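Local coordinates for condensin complex subunit 3 (Schizosaccharomyces pombe, PDB 5OQR), which serves as a regulatory subunit of the condensin complex, which is required to convert interphase chromatin into mitotic-like condensed chromosomes, at residues Leu296-Gln301 and Leu312-Phe317; Phe302-Thr307 and Thr340-Arg345; Leu306-Ser311 and Ser359-Glu364. All coordinates share one frame; numbering follows the deposited sequence.

Contact 1 (Leu296-Gln301 and Leu312-Phe317); sequences LEFPEQ and LLARTF
F298 and A314 bring their CA atoms to 8.1 Å, the closest CA-CA pair of segments 296-301 and 312-317, and L296 faces F317 only slightly farther off. The first segment is extended up to P299, the N-cap residue after which E300 and Q301 begin a short helix; the second is helical throughout. Only the extended part meets the helix, and both L296 and F298 direct their CB toward it. F298 carries most of the contact. Its ring presents an edge to the face of F317 in an edge-to-face pair, with centroids 4.9 Å apart and planes at 50°. CE1 of F298 lies over the centre of the F317 ring, 3.6 Å above its plane, while CZ leans toward CG of F317. The other flank of the F298 ring is used too: CE2 rests on A314 CB at 3.9 Å. The first torsion of F317 puts CG anti to the backbone N (chi1 169°), on the side of the extended segment. L296 completes the apolar cluster through one methyl: its CD1 touches F317 CD1 at 3.8 Å and lies 4.3 Å from L313 CD1. The side chains of L296 and F317 run alongside each other in opposite senses. Hydrophobic and aromatic contacts alone thus join the segments. The loop before helix 300-304 lies against helix 308-324, and the same cluster is touched from several sides: F286 of helix 275-288 packs on L296, L262 and L263 of helix 262-266 meet L313, and M333, in a loop, touches both phenylalanines.

Contact 2 (Phe302-Thr307 and Thr340-Arg345); sequences FWLELT and TYYIER
A single water molecule joins W303, Y342 and R345. It donates to W303 O at 3.0 Å and to Y342 O at 2.9 Å, and accepts a longer bond from R345 NH1, lying in the plane of the guanidinium at its edge. The same NH1 gives a direct hydrogen bond to L304 O, 3.2 Å long and rather bent, with an N-H...O angle of 142°. R345 therefore binds near the end of helix 300-304 twice, once directly and once through the water; a positive charge beside these C-terminal carbonyls would be expected to be favourable. The chain of R345 bends at its third torsion (chi3 78°), which brings NE near CD2 of L304. That methyl lies over one face of the guanidinium, offset toward the rim, and also 3.7 Å from R345 CD, the two side chains crossing at about a right angle. Beside this polar patch, W303 covers Y342. CB of W303 stands over the centre of the tyrosine ring in a CH-pi contact, 3.4 Å from the centroid. Beyond CB the indole runs nearly parallel to that ring: its five-membered ring and Y342 form an offset stack with planes at 6°, and Y342 CE2 lies 3.5 Å above the indole plane toward its rim. F302 points the edge of its ring, through CD2, at the opposite indole face, so W303 has one ring stacked on it and another edge-on. The hydroxyl of Y342 hydrogen-bonds with E300 OE2. Packing of the short helix 300-304 against helix 336-348, with a polar patch beside an aromatic stack, is consistent with the helical solenoid expected of a HEAT-repeat protein.

Contact 3 (Leu306-Ser311 and Ser359-Glu364); sequences LTAESS and SCFIIE
I362 fits its two branches against L306, T307 and S311 at the start of helix 308-324. CG1 is anti to the carbonyl carbon (chi1 -64°) and lies 3.5 Å from T307 O, and from there CD1 continues to L306 O at 3.6 Å. The other branch, CG2, meets L306 CD1 at 3.9 Å, the two side chains crossing on a slant. S311 has OG between its backbone N and carbonyl carbon (chi1 66°), which turns the hydroxyl back over the preceding turn; T307 O and A308 O are both within its reach, and OG also lies against CG1 and CA of I362. F361 extends in another direction, CG anti to the backbone N, and brings CD2 to 3.5 Å from A308 CB, with A308 O in plane at the ring edge. The helix end itself is fixed by T307, an N-cap whose OG1 accepts from S310 N at 2.8 Å in a fairly straight bond. E358, from the partner helix 356-372, accepts from A308 N. Capped in this way, the first turn of helix 308-324 packs on the N-terminal half of helix 356-372, in keeping with the alpha-solenoid that HEAT repeats build.

The three contacts form one compact region, their centres 9 to 11 Å apart and 29 to 37 Å from the centre of the chain. Helix 300-304 serves contacts 1 and 2, while helix 308-324 serves contacts 1 and 3; L306 and T307, between these helices, belong to contacts 2 and 3 alike. The partners then follow in chain order: helix 308-324, helix 336-348 and helix 356-372. F302 and W303 also touch A314, tying contact 2 to contact 1, and L312 reaches F361 of contact 3. The short helix and the turn after it thus link these three helices into one packed unit, within a chain that is largely helical and has no strand.

Contact 1 (Leu296-Gln301 and Leu312-Phe317)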
# COMPACT_ATOMS: atom_id res chain seq x y z
N LEU A 296 -10.23 26.07 18.36
CA LEU A 296 -11.58 25.62 18.09
C LEU A 296 -12.47 25.85 19.31
O LEU A 296 -12.08 25.55 20.44
CB LEU A 296 -11.60 24.14 17.72
CG LEU A 296 -10.92 23.74 16.41
CD1 LEU A 296 -10.96 22.23 16.26
CD2 LEU A 296 -11.56 24.41 15.21
N GLU A 297 -13.66 26.39 19.07
CA GLU A 297 -14.63 26.64 20.11
C GLU A 297 -15.94 25.93 19.77
O GLU A 297 -16.37 25.94 18.61
CB GLU A 297 -14.88 28.14 20.30
CG GLU A 297 -13.63 28.92 20.68
CD GLU A 297 -13.00 28.42 21.97
OE1 GLU A 297 -13.74 27.98 22.87
OE2 GLU A 297 -11.75 28.47 22.07
N PHE A 298 -16.56 25.33 20.78
CA PHE A 298 -17.80 24.57 20.61
C PHE A 298 -18.86 25.14 21.54
O PHE A 298 -19.24 24.52 22.54
CB PHE A 298 -17.56 23.09 20.90
CG PHE A 298 -16.48 22.48 20.06
CD1 PHE A 298 -15.18 22.43 20.52
CD2 PHE A 298 -16.76 21.96 18.81
CE1 PHE A 298 -14.18 21.88 19.75
CE2 PHE A 298 -15.77 21.40 18.04
CZ PHE A 298 -14.47 21.36 18.51
N PRO A 299 -19.37 26.34 21.23
CA PRO A 299 -20.46 26.90 22.03
C PRO A 299 -21.74 26.10 21.83
O PRO A 299 -21.83 25.20 21.00
CB PRO A 299 -20.60 28.32 21.48
CG PRO A 299 -20.07 28.24 20.09
CD PRO A 299 -18.97 27.23 20.13
N GLU A 300 -22.75 26.45 22.63
CA GLU A 300 -24.06 25.83 22.48
C GLU A 300 -24.57 25.95 21.06
O GLU A 300 -25.13 25.00 20.50
CB GLU A 300 -25.05 26.46 23.47
CG GLU A 300 -26.41 25.76 23.54
CD GLU A 300 -26.37 24.49 24.37
OE1 GLU A 300 -27.44 23.85 24.53
OE2 GLU A 300 -25.28 24.12 24.85
N GLN A 301 -24.38 27.12 20.44
CA GLN A 301 -24.77 27.31 19.05
C GLN A 301 -24.20 26.22 18.15
O GLN A 301 -24.88 25.74 17.24
CB GLN A 301 -24.30 28.69 18.57
CG GLN A 301 -24.59 29.00 17.11
CD GLN A 301 -23.63 30.03 16.54
OE1 GLN A 301 -22.65 30.40 17.17
NE2 GLN A 301 -23.92 30.50 15.33
N LEU A 312 -18.52 15.78 12.45
CA LEU A 312 -17.31 14.97 12.31
C LEU A 312 -16.11 15.67 12.93
O LEU A 312 -15.24 15.02 13.52
CB LEU A 312 -17.05 14.67 10.84
CG LEU A 312 -15.84 13.77 10.55
CD1 LEU A 312 -16.14 12.34 10.95
CD2 LEU A 312 -15.47 13.85 9.10
N LEU A 313 -16.05 16.99 12.81
CA LEU A 313 -14.93 17.73 13.39
C LEU A 313 -14.90 17.60 14.91
O LEU A 313 -13.83 17.43 15.51
CB LEU A 313 -15.02 19.21 12.99
CG LEU A 313 -13.94 20.12 13.59
CD1 LEU A 313 -12.55 19.67 13.16
CD2 LEU A 313 -14.20 21.56 13.19
N ALA A 314 -16.07 17.68 15.55
CA ALA A 314 -16.11 17.55 17.01
C ALA A 314 -15.72 16.14 17.45
O ALA A 314 -14.98 15.98 18.42
CB ALA A 314 -17.51 17.91 17.52
N ARG A 315 -16.21 15.12 16.74
CA ARG A 315 -15.88 13.75 17.10
C ARG A 315 -14.39 13.48 16.94
O ARG A 315 -13.79 12.74 17.74
CB ARG A 315 -16.70 12.78 16.25
CG ARG A 315 -16.21 11.34 16.27
CD ARG A 315 -15.26 11.06 15.11
NE ARG A 315 -14.86 9.66 15.03
CZ ARG A 315 -15.31 8.78 14.14
NH1 ARG A 315 -14.88 7.53 14.18
NH2 ARG A 315 -16.18 9.14 13.20
N THR A 316 -13.76 14.07 15.92
CA THR A 316 -12.33 13.87 15.72
C THR A 316 -11.52 14.68 16.73
O THR A 316 -10.53 14.18 17.28
CB THR A 316 -11.94 14.26 14.29
OG1 THR A 316 -12.78 13.58 13.36
CG2 THR A 316 -10.49 13.89 14.02
N PHE A 317 -11.92 15.93 16.97
CA PHE A 317 -11.27 16.74 18.00
C PHE A 317 -11.29 16.02 19.34
O PHE A 317 -10.28 15.95 20.04
CB PHE A 317 -11.97 18.10 18.09
CG PHE A 317 -11.58 18.91 19.28
CD1 PHE A 317 -10.54 19.81 19.21
CD2 PHE A 317 -12.27 18.79 20.48
CE1 PHE A 317 -10.18 20.57 20.31
CE2 PHE A 317 -11.91 19.54 21.58
CZ PHE A 317 -10.87 20.43 21.49

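Contact 2 (Phe302-Thr307 and Thr340-Arg345)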
# COMPACT_ATOMS: atom_id res chain seq x y z
N PHE A 302 -22.95 25.83 18.39
CA PHE A 302 -22.30 24.83 17.55
C PHE A 302 -23.10 23.53 17.52
O PHE A 302 -23.25 22.90 16.47
CB PHE A 302 -20.88 24.58 18.04
CG PHE A 302 -20.15 23.51 17.29
CD1 PHE A 302 -19.32 23.82 16.24
CD2 PHE A 302 -20.28 22.17 17.66
CE1 PHE A 302 -18.64 22.84 15.55
CE2 PHE A 302 -19.62 21.19 16.97
CZ PHE A 302 -18.79 21.52 15.92
N TRP A 303 -23.63 23.12 18.68
CA TRP A 303 -24.30 21.83 18.78
C TRP A 303 -25.75 21.88 18.33
O TRP A 303 -26.33 20.82 18.04
CB TRP A 303 -24.23 21.34 20.23
CG TRP A 303 -22.83 21.23 20.71
CD1 TRP A 303 -22.13 22.16 21.42
CD2 TRP A 303 -21.93 20.14 20.49
NE1 TRP A 303 -20.86 21.71 21.67
CE2 TRP A 303 -20.71 20.47 21.11
CE3 TRP A 303 -22.04 18.91 19.84
CZ2 TRP A 303 -19.61 19.62 21.09
CZ3 TRP A 303 -20.95 18.06 19.83
CH2 TRP A 303 -19.75 18.42 20.45
N LEU A 304 -26.36 23.06 18.26
CA LEU A 304 -27.74 23.18 17.80
C LEU A 304 -27.84 23.34 16.29
O LEU A 304 -28.94 23.18 15.74
CB LEU A 304 -28.41 24.37 18.49
CG LEU A 304 -28.32 24.39 20.01
CD1 LEU A 304 -28.97 25.65 20.57
CD2 LEU A 304 -28.95 23.15 20.62
N GLU A 305 -26.74 23.66 15.62
CA GLU A 305 -26.70 23.81 14.17
C GLU A 305 -25.70 22.83 13.56
O GLU A 305 -24.93 23.18 12.66
CB GLU A 305 -26.34 25.25 13.80
CG GLU A 305 -27.36 26.28 14.24
CD GLU A 305 -26.84 27.70 14.11
OE1 GLU A 305 -26.79 28.42 15.13
OE2 GLU A 305 -26.46 28.09 12.99
N LEU A 306 -25.72 21.59 14.03
CA LEU A 306 -24.74 20.61 13.59
C LEU A 306 -24.94 20.25 12.12
O LEU A 306 -26.06 20.21 11.61
CB LEU A 306 -24.83 19.34 14.44
CG LEU A 306 -24.17 19.41 15.82
CD1 LEU A 306 -24.55 18.19 16.64
CD2 LEU A 306 -22.66 19.52 15.70
N THR A 307 -23.83 20.00 11.44
CA THR A 307 -23.80 19.52 10.07
C THR A 307 -22.99 18.22 10.04
O THR A 307 -22.42 17.79 11.04
CB THR A 307 -23.19 20.56 9.12
OG1 THR A 307 -21.78 20.63 9.32
CG2 THR A 307 -23.81 21.92 9.36
N THR A 340 -26.89 13.84 25.41
CA THR A 340 -28.18 13.18 25.25
C THR A 340 -29.20 14.14 24.64
O THR A 340 -29.99 13.75 23.78
CB THR A 340 -28.68 12.67 26.60
OG1 THR A 340 -27.66 11.89 27.23
CG2 THR A 340 -29.92 11.81 26.43
N TYR A 341 -29.18 15.39 25.08
CA TYR A 341 -30.08 16.39 24.52
C TYR A 341 -29.76 16.67 23.06
O TYR A 341 -30.67 16.72 22.22
CB TYR A 341 -30.00 17.67 25.36
CG TYR A 341 -30.73 18.86 24.79
CD1 TYR A 341 -30.04 20.01 24.43
CD2 TYR A 341 -32.11 18.85 24.61
CE1 TYR A 341 -30.70 21.11 23.91
CE2 TYR A 341 -32.77 19.94 24.10
CZ TYR A 341 -32.06 21.07 23.75
OH TYR A 341 -32.72 22.16 23.23
N TYR A 342 -28.48 16.82 22.72
CA TYR A 342 -28.10 17.09 21.34
C TYR A 342 -28.50 15.95 20.42
O TYR A 342 -28.94 16.17 19.29
CB TYR A 342 -26.60 17.34 21.24
CG TYR A 342 -26.10 18.51 22.06
CD1 TYR A 342 -26.87 19.64 22.24
CD2 TYR A 342 -24.84 18.46 22.66
CE1 TYR A 342 -26.41 20.71 22.99
CE2 TYR A 342 -24.37 19.52 23.41
CZ TYR A 342 -25.16 20.64 23.57
OH TYR A 342 -24.69 21.68 24.32
N ILE A 343 -28.34 14.71 20.89
CA ILE A 343 -28.75 13.55 20.10
C ILE A 343 -30.26 13.58 19.87
O ILE A 343 -30.74 13.29 18.77
CB ILE A 343 -28.30 12.25 20.78
CG1 ILE A 343 -26.78 12.15 20.75
CG2 ILE A 343 -28.93 11.03 20.11
CD1 ILE A 343 -26.20 11.00 21.57
N GLU A 344 -31.03 13.92 20.90
CA GLU A 344 -32.48 13.85 20.79
C GLU A 344 -33.04 14.93 19.88
O GLU A 344 -34.02 14.68 19.17
CB GLU A 344 -33.11 13.92 22.18
CG GLU A 344 -32.82 12.68 23.01
CD GLU A 344 -33.98 12.25 23.88
OE1 GLU A 344 -34.06 12.74 25.03
OE2 GLU A 344 -34.80 11.43 23.42
N ARG A 345 -32.44 16.12 19.86
CA ARG A 345 -32.81 17.10 18.85
C ARG A 345 -32.61 16.54 17.45
O ARG A 345 -33.41 16.80 16.55
CB ARG A 345 -31.98 18.38 19.01
CG ARG A 345 -32.21 19.14 20.29
CD ARG A 345 -31.47 20.46 20.28
NE ARG A 345 -32.14 21.48 19.47
CZ ARG A 345 -31.74 21.89 18.27
NH1 ARG A 345 -30.66 21.40 17.70
NH2 ARG A 345 -32.44 22.83 17.64
O HOH W 1 -28.64 18.98 18.53

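Contact 3 (Leu306-Ser311 and Ser359-Glu364)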
# COMPACT_ATOMS: atom_id res chain seq x y z
N LEU A 306 -25.72 21.59 14.03
CA LEU A 306 -24.74 20.61 13.59
C LEU A 306 -24.94 20.25 12.12
O LEU A 306 -26.06 20.21 11.61
CB LEU A 306 -24.83 19.34 14.44
CG LEU A 306 -24.17 19.41 15.82
CD1 LEU A 306 -24.55 18.19 16.64
CD2 LEU A 306 -22.66 19.52 15.70
N THR A 307 -23.83 20.00 11.44
CA THR A 307 -23.80 19.52 10.07
C THR A 307 -22.99 18.22 10.04
O THR A 307 -22.42 17.79 11.04
CB THR A 307 -23.19 20.56 9.12
OG1 THR A 307 -21.78 20.63 9.32
CG2 THR A 307 -23.81 21.92 9.36
N ALA A 308 -22.94 17.59 8.86
CA ALA A 308 -22.12 16.40 8.70
C ALA A 308 -20.65 16.72 8.97
O ALA A 308 -19.97 16.00 9.70
CB ALA A 308 -22.31 15.82 7.31
N GLU A 309 -20.16 17.81 8.38
CA GLU A 309 -18.77 18.20 8.58
C GLU A 309 -18.55 18.74 9.99
O GLU A 309 -17.54 18.42 10.63
CB GLU A 309 -18.35 19.24 7.54
CG GLU A 309 -18.49 18.79 6.10
CD GLU A 309 -19.91 18.89 5.57
OE1 GLU A 309 -20.80 19.31 6.35
OE2 GLU A 309 -20.14 18.56 4.39
N SER A 310 -19.48 19.55 10.47
CA SER A 310 -19.35 20.12 11.81
C SER A 310 -19.34 19.03 12.87
O SER A 310 -18.56 19.10 13.83
CB SER A 310 -20.50 21.11 12.05
OG SER A 310 -20.82 21.21 13.42
N SER A 311 -20.18 18.01 12.72
CA SER A 311 -20.24 16.95 13.72
C SER A 311 -19.01 16.06 13.65
O SER A 311 -18.51 15.61 14.69
CB SER A 311 -21.52 16.13 13.53
OG SER A 311 -21.49 15.42 12.30
N SER A 359 -28.55 13.55 9.07
CA SER A 359 -28.80 13.36 10.50
C SER A 359 -28.29 12.00 10.97
O SER A 359 -27.80 11.88 12.09
CB SER A 359 -30.29 13.50 10.80
OG SER A 359 -30.68 14.86 10.80
N CYS A 360 -28.41 10.97 10.13
CA CYS A 360 -27.82 9.68 10.47
C CYS A 360 -26.32 9.81 10.70
O CYS A 360 -25.78 9.24 11.66
CB CYS A 360 -28.10 8.67 9.35
SG CYS A 360 -29.81 8.15 9.24
N PHE A 361 -25.64 10.57 9.85
CA PHE A 361 -24.21 10.79 10.02
C PHE A 361 -23.92 11.59 11.28
O PHE A 361 -22.98 11.28 12.02
CB PHE A 361 -23.64 11.49 8.79
CG PHE A 361 -22.15 11.61 8.79
CD1 PHE A 361 -21.35 10.50 8.54
CD2 PHE A 361 -21.53 12.82 9.03
CE1 PHE A 361 -19.98 10.60 8.54
CE2 PHE A 361 -20.15 12.93 9.02
CZ PHE A 361 -19.38 11.82 8.78
N ILE A 362 -24.73 12.62 11.55
CA ILE A 362 -24.53 13.44 12.74
C ILE A 362 -24.72 12.61 14.00
O ILE A 362 -23.90 12.64 14.92
CB ILE A 362 -25.48 14.66 12.72
CG1 ILE A 362 -25.13 15.57 11.54
CG2 ILE A 362 -25.40 15.44 14.03
CD1 ILE A 362 -26.20 16.60 11.23
N ILE A 363 -25.82 11.85 14.06
CA ILE A 363 -26.07 10.99 15.21
C ILE A 363 -24.93 10.00 15.39
O ILE A 363 -24.50 9.72 16.51
CB ILE A 363 -27.43 10.28 15.06
CG1 ILE A 363 -28.57 11.31 15.13
CG2 ILE A 363 -27.62 9.21 16.13
CD1 ILE A 363 -29.91 10.78 14.68
N GLU A 364 -24.44 9.45 14.28
CA GLU A 364 -23.29 8.54 14.34
C GLU A 364 -22.12 9.19 15.07
O GLU A 364 -21.51 8.58 15.95
CB GLU A 364 -22.90 8.14 12.92
CG GLU A 364 -21.83 7.08 12.84
CD GLU A 364 -21.57 6.65 11.41
OE1 GLU A 364 -20.40 6.38 11.06
OE2 GLU A 364 -22.54 6.58 10.63